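Local coordinates for protein 6-aminohexanoate-dimer hydrolase (Bacillus anthracis, PDB 4GB7) that probably hydrolyses small amides such as the 6-aminohexanoate dimer, as a member of the beta-lactamase clan of hydrolases, at residues 44-47 against 51-54; 55-60 against 373-378; 133-138 against 286-291. All coordinates share one frame; numbering follows the deposited sequence. Where two conformers were deposited one is given.

Starting from the N terminus, interaction 1 closes a short loop, with three residues between segments 44-47 and 51-54, and ties the N-terminal stretch to the start of helix 52-56. That helix runs straight into interaction 2, where 55-60 meets the hairpin turn 373-378 and closes a loop of 312 residues. Interaction 3, 133-138 against 286-291, is nested inside that large loop and joins two parts of a four-stranded antiparallel sheet. Ser56 OG bonds to Trp47 O between interactions 1 and 2, and Tyr57 O to Gly137 N between 2 and 3, so residues 55-60 link the N-terminal stretch, the hairpin of the five-stranded sheet and the smaller sheet.

Interaction 1 (44-47 against 51-54); sequences KKNW and PYLR
Asn46 folds its amide back over its own main chain, CG lying between the backbone N and the carbonyl carbon (chi1 75°), while Tyr52 carries its ring beside its backbone N; together these rotations lay the amide flat on the phenol ring. The two planes are only 10° apart, which makes this a parallel amide-pi stack. ND2 of Asn46 sits over the centre of the ring, 3.3 Å above its plane and 3.5 Å from CZ of Tyr52. CG of Asn46 lies 3.6 Å from CG of Tyr52, so the amide carbon also lies over the ring, near its CG side, while OD1 projects past the rim toward CB of Tyr52. The amide cannot swivel easily, because OD1 takes a hydrogen bond from the backbone N of Thr43 and ND2 gives one to the carbonyl oxygen of Asn41. On the opposite face of the ring, offset toward its rim, lies CD of Pro51, 3.8 Å above the plane, so the phenol is sandwiched.

Pro51 follows a cis peptide bond and leads into the short helix 52-56; Arg54 N bonds back to Pro51 O at 3.0 Å. The N-terminal stretch of the chain therefore packs directly on the beginning of this helix. Its backbone takes part as well: Asn46 O approaches CB of Tyr52 at 3.4 Å, and Trp47 O meets CA of Leu53 at 3.2 Å in a CH...O contact bent to 125° at the hydrogen. The same Trp47 oxygen also accepts a hydrogen bond from OG of Ser56, one turn further along the helix. The Trp47 side chain starts out away from 51-54; its indole meets Tyr212 edge-to-face and Phe63 at an inclined angle.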
loop_
_atom_site.group_PDB
_atom_site.type_symbol
_atom_site.label_atom_id
_atom_site.label_comp_id
_atom_site.label_asym_id
_atom_site.label_seq_id
_atom_site.Cartn_x
_atom_site.Cartn_y
_atom_site.Cartn_z
ATOM N N LYS A 44 4.915 -2.430 22.071
ATOM C CA LYS A 44 5.809 -2.013 21.005
ATOM C C LYS A 44 6.767 -3.122 20.619
ATOM O O LYS A 44 7.272 -3.134 19.506
ATOM C CB LYS A 44 6.609 -0.776 21.352
ATOM C CG LYS A 44 5.770 0.458 21.556
ATOM C CD LYS A 44 6.672 1.650 21.773
ATOM C CE LYS A 44 5.818 2.848 22.176
ATOM N NZ LYS A 44 6.563 4.117 22.239
ATOM N N LYS A 45 6.994 -4.083 21.525
ATOM C CA LYS A 45 7.905 -5.177 21.235
ATOM C C LYS A 45 7.269 -6.214 20.332
ATOM O O LYS A 45 7.917 -6.669 19.386
ATOM C CB LYS A 45 8.450 -5.837 22.528
ATOM C CG LYS A 45 9.761 -6.568 22.309
ATOM C CD LYS A 45 10.368 -7.230 23.563
ATOM C CE LYS A 45 10.326 -6.364 24.823
ATOM N NZ LYS A 45 8.977 -6.310 25.471
ATOM N N ASN A 46 5.989 -6.525 20.582
ATOM C CA ASN A 46 5.344 -7.677 20.009
ATOM C C ASN A 46 4.216 -7.466 18.984
ATOM O O ASN A 46 3.698 -8.448 18.469
ATOM C CB ASN A 46 4.828 -8.625 21.115
ATOM C CG ASN A 46 3.566 -8.110 21.830
ATOM O OD1 ASN A 46 2.912 -7.147 21.395
ATOM N ND2 ASN A 46 3.220 -8.759 22.943
ATOM N N TRP A 47 3.872 -6.212 18.673
ATOM C CA TRP A 47 2.688 -5.931 17.901
ATOM C C TRP A 47 2.708 -6.521 16.507
ATOM O O TRP A 47 1.641 -6.721 15.933
ATOM C CB TRP A 47 2.396 -4.451 17.833
ATOM C CG TRP A 47 3.351 -3.645 17.032
ATOM C CD1 TRP A 47 4.566 -3.127 17.436
ATOM C CD2 TRP A 47 3.229 -3.306 15.640
ATOM N NE1 TRP A 47 5.171 -2.426 16.402
ATOM C CE2 TRP A 47 4.412 -2.519 15.293
ATOM C CE3 TRP A 47 2.267 -3.514 14.686
ATOM C CZ2 TRP A 47 4.597 -2.006 14.034
ATOM C CZ3 TRP A 47 2.465 -2.983 13.419
ATOM C CH2 TRP A 47 3.615 -2.257 13.100
ATOM N N PRO A 51 0.342 -13.847 17.966
ATOM C CA PRO A 51 -1.018 -13.530 17.497
ATOM C C PRO A 51 -1.364 -12.040 17.621
ATOM O O PRO A 51 -2.438 -11.616 17.176
ATOM C CB PRO A 51 -1.886 -14.296 18.478
ATOM C CG PRO A 51 -1.134 -14.210 19.762
ATOM C CD PRO A 51 0.314 -14.326 19.370
ATOM N N TYR A 52 -0.449 -11.278 18.231
ATOM C CA TYR A 52 -0.671 -9.856 18.548
ATOM C C TYR A 52 -1.056 -9.056 17.327
ATOM O O TYR A 52 -1.950 -8.182 17.414
ATOM C CB TYR A 52 0.526 -9.244 19.277
ATOM C CG TYR A 52 0.880 -10.095 20.492
ATOM C CD1 TYR A 52 1.951 -10.974 20.467
ATOM C CD2 TYR A 52 0.087 -10.064 21.630
ATOM C CE1 TYR A 52 2.214 -11.801 21.549
ATOM C CE2 TYR A 52 0.354 -10.876 22.705
ATOM C CZ TYR A 52 1.428 -11.719 22.669
ATOM O OH TYR A 52 1.650 -12.527 23.739
ATOM N N LEU A 53 -0.435 -9.366 16.198
ATOM C CA LEU A 53 -0.680 -8.640 14.956
ATOM C C LEU A 53 -2.158 -8.722 14.498
ATOM O O LEU A 53 -2.689 -7.833 13.890
ATOM C CB LEU A 53 0.234 -9.197 13.863
ATOM C CG LEU A 53 0.165 -8.599 12.457
ATOM C CD1 LEU A 53 0.549 -7.148 12.372
ATOM C CD2 LEU A 53 0.987 -9.429 11.444
ATOM N N ARG A 54 -2.850 -9.822 14.782
ATOM C CA ARG A 54 -4.241 -9.893 14.386
ATOM C C ARG A 54 -5.094 -8.803 15.043
ATOM O O ARG A 54 -6.090 -8.371 14.484
ATOM C CB ARG A 54 -4.799 -11.293 14.697
ATOM C CG ARG A 54 -3.872 -12.343 14.110
ATOM C CD ARG A 54 -4.530 -13.449 13.450
ATOM N NE ARG A 54 -5.366 -12.982 12.367
ATOM C CZ ARG A 54 -6.194 -13.784 11.749
ATOM N NH1 ARG A 54 -6.332 -15.029 12.196
ATOM N NH2 ARG A 54 -7.004 -13.331 10.829
#

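Interaction 2 (55-60 against 373-378); sequences WSYTHM and GSYGQT
Tyr57 and Tyr375 meet in a T-shaped pair: the edge of Tyr375 is directed at the face of Tyr57, with the planes at 86° and the ring centroids 5.7 Å apart. CD2 of Tyr375 does the touching, 4.2 Å from CE2 of Tyr57 and displaced toward the rim of that ring. At the edge of the Tyr57 ring, near its plane, stands the amide of Gln377, NE2 lying 3.7 Å from CE2 of Tyr57. The Gln377 chain is bent at chi2 (-52°), which curls the amide back onto its own turn: NE2 gives a hydrogen bond to Ser374 O at 2.9 Å, fairly straight at 155° and aimed at a lone pair in the carbonyl plane. OE1 accepts from the backbone N of Ser393, so both ends of the amide are pinned.

These three buried side chains make up the close-packed part, yet the backbones stay well apart, CA of Tyr57 and CA of Tyr375 being 9.3 Å from each other. Away from the rings, Ser374 and Gly376 on the hairpin side and Trp55 and His59 on the helix side are partly exposed and do not meet across the contact.

In the fold, Tyr57 belongs to the type I turn Ser56-His59 that ends helix 52-56, and residues 374-376 form the tight turn of a beta hairpin joining strands 369-373 and 377-382. Gln377 lies near a possible SxxK site, and its side chain touches His136 of strand 136-137, to which Tyr57 is also tied by a backbone bond to Gly137.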
loop_
_atom_site.group_PDB
_atom_site.type_symbol
_atom_site.label_atom_id
_atom_site.label_comp_id
_atom_site.label_asym_id
_atom_site.label_seq_id
_atom_site.Cartn_x
_atom_site.Cartn_y
_atom_site.Cartn_z
ATOM N N TRP A 55 -4.669 -8.360 16.232
ATOM C CA TRP A 55 -5.271 -7.222 16.918
ATOM C C TRP A 55 -4.676 -5.923 16.471
ATOM O O TRP A 55 -5.420 -4.950 16.150
ATOM C CB TRP A 55 -5.112 -7.365 18.423
ATOM C CG TRP A 55 -5.869 -6.329 19.164
ATOM C CD1 TRP A 55 -7.195 -6.374 19.603
ATOM C CD2 TRP A 55 -5.381 -5.034 19.574
ATOM N NE1 TRP A 55 -7.551 -5.192 20.201
ATOM C CE2 TRP A 55 -6.507 -4.353 20.227
ATOM C CE3 TRP A 55 -4.160 -4.369 19.462
ATOM C CZ2 TRP A 55 -6.383 -3.083 20.781
ATOM C CZ3 TRP A 55 -4.061 -3.076 20.015
ATOM C CH2 TRP A 55 -5.155 -2.456 20.644
ATOM N N SER A 56 -3.359 -5.804 16.543
ATOM C CA SER A 56 -2.775 -4.500 16.206
ATOM C C SER A 56 -3.184 -3.990 14.810
ATOM O O SER A 56 -3.552 -2.799 14.648
ATOM C CB SER A 56 -1.263 -4.548 16.384
ATOM O OG SER A 56 -0.716 -5.382 15.420
ATOM N N TYR A 57 -3.153 -4.875 13.795
ATOM C CA TYR A 57 -3.509 -4.477 12.427
ATOM C C TYR A 57 -4.992 -4.319 12.147
ATOM O O TYR A 57 -5.368 -4.025 11.005
ATOM C CB TYR A 57 -2.800 -5.367 11.358
ATOM C CG TYR A 57 -1.755 -4.612 10.526
ATOM C CD1 TYR A 57 -0.877 -3.750 11.096
ATOM C CD2 TYR A 57 -1.687 -4.790 9.139
ATOM C CE1 TYR A 57 0.035 -3.056 10.338
ATOM C CE2 TYR A 57 -0.817 -4.111 8.376
ATOM C CZ TYR A 57 0.085 -3.263 8.968
ATOM O OH TYR A 57 0.973 -2.557 8.165
ATOM N N THR A 58 -5.828 -4.520 13.176
ATOM C CA THR A 58 -7.247 -4.187 13.130
ATOM C C THR A 58 -7.633 -3.074 14.128
ATOM O O THR A 58 -8.814 -2.725 14.240
ATOM C CB THR A 58 -8.101 -5.447 13.355
ATOM O OG1 THR A 58 -7.743 -6.060 14.571
ATOM C CG2 THR A 58 -7.874 -6.485 12.185
ATOM N N HIS A 59 -6.645 -2.553 14.863
ATOM C CA HIS A 59 -6.884 -1.523 15.901
ATOM C C HIS A 59 -5.750 -0.544 16.007
ATOM O O HIS A 59 -5.399 -0.119 17.125
ATOM C CB HIS A 59 -7.032 -2.179 17.270
ATOM C CG HIS A 59 -8.195 -3.167 17.375
ATOM N ND1 HIS A 59 -8.089 -4.456 17.020
ATOM C CD2 HIS A 59 -9.484 -3.003 17.854
ATOM C CE1 HIS A 59 -9.273 -5.094 17.268
ATOM N NE2 HIS A 59 -10.118 -4.208 17.775
HETATM N N MSE A 60 -5.167 -0.146 14.889
HETATM C CA MSE A 60 -3.915 0.621 14.957
HETATM C C MSE A 60 -4.099 1.944 15.707
HETATM O O MSE A 60 -3.223 2.374 16.506
HETATM C CB MSE A 60 -3.305 0.835 13.558
HETATM C CG MSE A 60 -2.559 -0.364 12.958
HETATM SE SE MSE A 60 -0.973 -0.922 13.927
HETATM C CE MSE A 60 0.255 0.473 13.417
ATOM N N GLY A 373 1.479 -5.272 0.342
ATOM C CA GLY A 373 2.000 -4.887 1.655
ATOM C C GLY A 373 2.241 -6.047 2.560
ATOM O O GLY A 373 1.594 -7.098 2.389
ATOM N N SER A 374 3.169 -5.873 3.495
ATOM C CA SER A 374 3.510 -6.930 4.413
ATOM C C SER A 374 2.316 -7.467 5.153
ATOM O O SER A 374 1.336 -6.753 5.407
ATOM C CB SER A 374 4.565 -6.493 5.413
ATOM O OG SER A 374 5.721 -6.102 4.711
ATOM N N TYR A 375 2.406 -8.743 5.478
ATOM C CA TYR A 375 1.434 -9.461 6.335
ATOM C C TYR A 375 0.184 -9.844 5.587
ATOM O O TYR A 375 -0.807 -10.195 6.188
ATOM C CB TYR A 375 1.140 -8.748 7.663
ATOM C CG TYR A 375 2.364 -8.142 8.308
ATOM C CD1 TYR A 375 3.525 -8.879 8.503
ATOM C CD2 TYR A 375 2.392 -6.792 8.628
ATOM C CE1 TYR A 375 4.651 -8.304 9.049
ATOM C CE2 TYR A 375 3.514 -6.217 9.171
ATOM C CZ TYR A 375 4.626 -6.970 9.390
ATOM O OH TYR A 375 5.719 -6.342 9.876
ATOM N N GLY A 376 0.265 -9.772 4.257
ATOM C CA GLY A 376 -0.762 -10.249 3.349
ATOM C C GLY A 376 -1.786 -9.220 2.908
ATOM O O GLY A 376 -2.989 -9.531 2.780
ATOM N N GLN A 377 -1.289 -8.040 2.512
ATOM C CA GLN A 377 -2.133 -7.040 1.930
ATOM C C GLN A 377 -1.957 -6.900 0.447
ATOM O O GLN A 377 -0.825 -6.885 -0.065
ATOM C CB GLN A 377 -1.920 -5.650 2.544
ATOM C CG GLN A 377 -1.405 -5.594 3.972
ATOM C CD GLN A 377 -2.183 -6.412 4.941
ATOM O OE1 GLN A 377 -3.389 -6.567 4.797
ATOM N NE2 GLN A 377 -1.523 -6.886 5.985
ATOM N N THR A 378 -3.068 -6.748 -0.264
ATOM C CA THR A 378 -3.019 -6.548 -1.703
ATOM C C THR A 378 -4.178 -5.668 -2.164
ATOM O O THR A 378 -5.320 -5.877 -1.741
ATOM C CB THR A 378 -3.112 -7.873 -2.496
ATOM O OG1 THR A 378 -2.086 -8.786 -2.058
ATOM C CG2 THR A 378 -2.968 -7.640 -4.027
#

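Interaction 3 (133-138 against 286-291); sequences SEPHGM and NAYYVT
Pro135, just before the weakly bonded edge strand 136-137, packs on Tyr288 of strand 287-290 in a small four-stranded antiparallel sheet of this beta-lactamase-type fold; strand 303-305 runs between the two strands. The proline comes in across the phenol at about a right angle, its CB lying 3.7 Å from CE2 of Tyr288. The next atom of the same ring, CG of Pro135, reaches the backbone at Asn286 O, 3.6 Å away. Direct contact is thus purely van der Waals, made by the pyrrolidine ring on one side and by an aromatic carbon and a carbonyl on the other.

Water supplies the polar part. One molecule, in the plane of the Tyr288 ring at its edge, donates to Pro135 O at 2.8 Å and bonds to Tyr288 OH at 2.7 Å. A second water donates to Pro135 O at 3.0 Å but makes only a weak bond to Tyr288 OH, at 3.3 Å. The buried carbonyl of Pro135 is therefore satisfied by two waters, both of which also lead to the phenol.

What puts the hydroxyl there is the first torsion of Tyr288 (chi1 63°), which swings the ring over its own backbone and brings its far end toward Pro135. The hydroxyl is further held by the backbone N of Lys61, and both Pro135 and Tyr288 touch Asn304 of the intervening strand.

Just past the proline, His136 stacks on Phe392, and its NE2 bonds to OD2 of Asp111. Its other nitrogen, ND1, donates to Gly137 O at a short 2.6 Å, nearly straight at 170° and directed at a lone pair in the carbonyl plane.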
loop_
_atom_site.group_PDB
_atom_site.type_symbol
_atom_site.label_atom_id
_atom_site.label_comp_id
_atom_site.label_asym_id
_atom_site.label_seq_id
_atom_site.Cartn_x
_atom_site.Cartn_y
_atom_site.Cartn_z
ATOM N N SER A 133 -16.312 -2.359 9.046
ATOM C CA SER A 133 -16.374 -0.875 8.998
ATOM C C SER A 133 -15.224 -0.188 9.748
ATOM O O SER A 133 -15.169 1.047 9.795
ATOM C CB SER A 133 -17.731 -0.374 9.522
ATOM O OG SER A 133 -18.817 -0.791 8.690
ATOM N N GLU A 134 -14.311 -0.973 10.314
ATOM C CA GLU A 134 -13.160 -0.427 11.070
ATOM C C GLU A 134 -11.927 -0.448 10.201
ATOM O O GLU A 134 -11.648 -1.420 9.542
ATOM C CB GLU A 134 -12.892 -1.188 12.349
ATOM C CG GLU A 134 -13.966 -1.001 13.413
ATOM C CD GLU A 134 -14.029 0.409 14.015
ATOM O OE1 GLU A 134 -13.024 1.142 14.097
ATOM O OE2 GLU A 134 -15.119 0.831 14.399
ATOM N N PRO A 135 -11.190 0.657 10.152
ATOM C CA PRO A 135 -10.012 0.607 9.295
ATOM C C PRO A 135 -8.991 -0.486 9.670
ATOM O O PRO A 135 -8.730 -0.738 10.856
ATOM C CB PRO A 135 -9.441 2.020 9.449
ATOM C CG PRO A 135 -10.646 2.869 9.751
ATOM C CD PRO A 135 -11.473 2.018 10.650
ATOM N N HIS A 136 -8.331 -1.040 8.668
ATOM C CA HIS A 136 -7.318 -2.086 8.814
ATOM C C HIS A 136 -5.986 -1.552 8.415
ATOM O O HIS A 136 -5.897 -0.694 7.541
ATOM C CB HIS A 136 -7.693 -3.192 7.821
ATOM C CG HIS A 136 -6.992 -4.511 8.067
ATOM N ND1 HIS A 136 -5.706 -4.735 7.744
ATOM C CD2 HIS A 136 -7.483 -5.695 8.620
ATOM C CE1 HIS A 136 -5.387 -6.014 8.069
ATOM N NE2 HIS A 136 -6.470 -6.593 8.632
ATOM N N GLY A 137 -4.917 -2.035 9.031
ATOM C CA GLY A 137 -3.560 -1.739 8.535
ATOM C C GLY A 137 -3.369 -2.232 7.112
ATOM O O GLY A 137 -3.916 -3.216 6.717
HETATM N N MSE A 138 -2.637 -1.482 6.311
HETATM C CA MSE A 138 -2.416 -1.868 4.923
HETATM C C MSE A 138 -0.933 -1.855 4.490
HETATM O O MSE A 138 -0.643 -2.089 3.323
HETATM C CB MSE A 138 -3.210 -0.921 4.008
HETATM C CG MSE A 138 -4.658 -0.870 4.320
HETATM SE SE MSE A 138 -5.704 -0.020 2.955
HETATM C CE MSE A 138 -4.852 1.634 2.748
ATOM N N ASN A 286 -14.080 7.148 7.340
ATOM C CA ASN A 286 -12.780 7.781 7.425
ATOM C C ASN A 286 -11.669 6.739 7.262
ATOM O O ASN A 286 -11.830 5.538 7.579
ATOM C CB ASN A 286 -12.591 8.503 8.772
ATOM C CG ASN A 286 -13.506 9.703 8.954
ATOM O OD1 ASN A 286 -14.020 10.274 8.002
ATOM N ND2 ASN A 286 -13.740 10.054 10.201
ATOM N N ALA A 287 -10.528 7.208 6.812
ATOM C CA ALA A 287 -9.299 6.461 6.942
ATOM C C ALA A 287 -8.433 7.227 7.960
ATOM O O ALA A 287 -8.874 8.233 8.554
ATOM C CB ALA A 287 -8.600 6.264 5.594
ATOM N N TYR A 288 -7.258 6.721 8.225
ATOM C CA TYR A 288 -6.289 7.433 9.052
ATOM C C TYR A 288 -4.878 6.958 8.774
ATOM O O TYR A 288 -4.670 5.798 8.342
ATOM C CB TYR A 288 -6.619 7.319 10.536
ATOM C CG TYR A 288 -6.593 5.940 11.147
ATOM C CD1 TYR A 288 -5.376 5.308 11.535
ATOM C CD2 TYR A 288 -7.790 5.283 11.411
ATOM C CE1 TYR A 288 -5.413 4.037 12.147
ATOM C CE2 TYR A 288 -7.811 4.049 12.022
ATOM C CZ TYR A 288 -6.609 3.444 12.404
ATOM O OH TYR A 288 -6.583 2.215 13.043
ATOM N N TYR A 289 -3.918 7.863 8.977
ATOM C CA TYR A 289 -2.512 7.529 8.930
ATOM C C TYR A 289 -1.904 7.450 10.319
ATOM O O TYR A 289 -2.079 8.366 11.129
ATOM C CB TYR A 289 -1.688 8.617 8.235
ATOM C CG TYR A 289 -1.628 8.557 6.736
ATOM C CD1 TYR A 289 -0.719 7.707 6.075
ATOM C CD2 TYR A 289 -2.461 9.366 5.959
ATOM C CE1 TYR A 289 -0.658 7.664 4.690
ATOM C CE2 TYR A 289 -2.379 9.329 4.580
ATOM C CZ TYR A 289 -1.480 8.513 3.945
ATOM O OH TYR A 289 -1.488 8.533 2.553
ATOM N N VAL A 290 -1.164 6.370 10.566
ATOM C CA VAL A 290 -0.242 6.338 11.688
ATOM C C VAL A 290 0.819 7.405 11.442
ATOM O O VAL A 290 1.292 7.588 10.315
ATOM C CB VAL A 290 0.363 4.951 11.860
ATOM C CG1 VAL A 290 1.544 4.965 12.816
ATOM C CG2 VAL A 290 -0.763 3.973 12.274
ATOM N N THR A 291 1.223 8.065 12.524
ATOM C CA THR A 291 2.241 9.126 12.421
ATOM C C THR A 291 3.428 8.897 13.365
ATOM O O THR A 291 3.346 8.126 14.297
ATOM C CB THR A 291 1.646 10.525 12.723
ATOM O OG1 THR A 291 1.430 10.673 14.145
ATOM C CG2 THR A 291 0.330 10.769 11.943
HETATM O O HOH W 1 -5.988 -0.883 12.040
HETATM O O HOH W 2 -9.023 0.990 13.045
#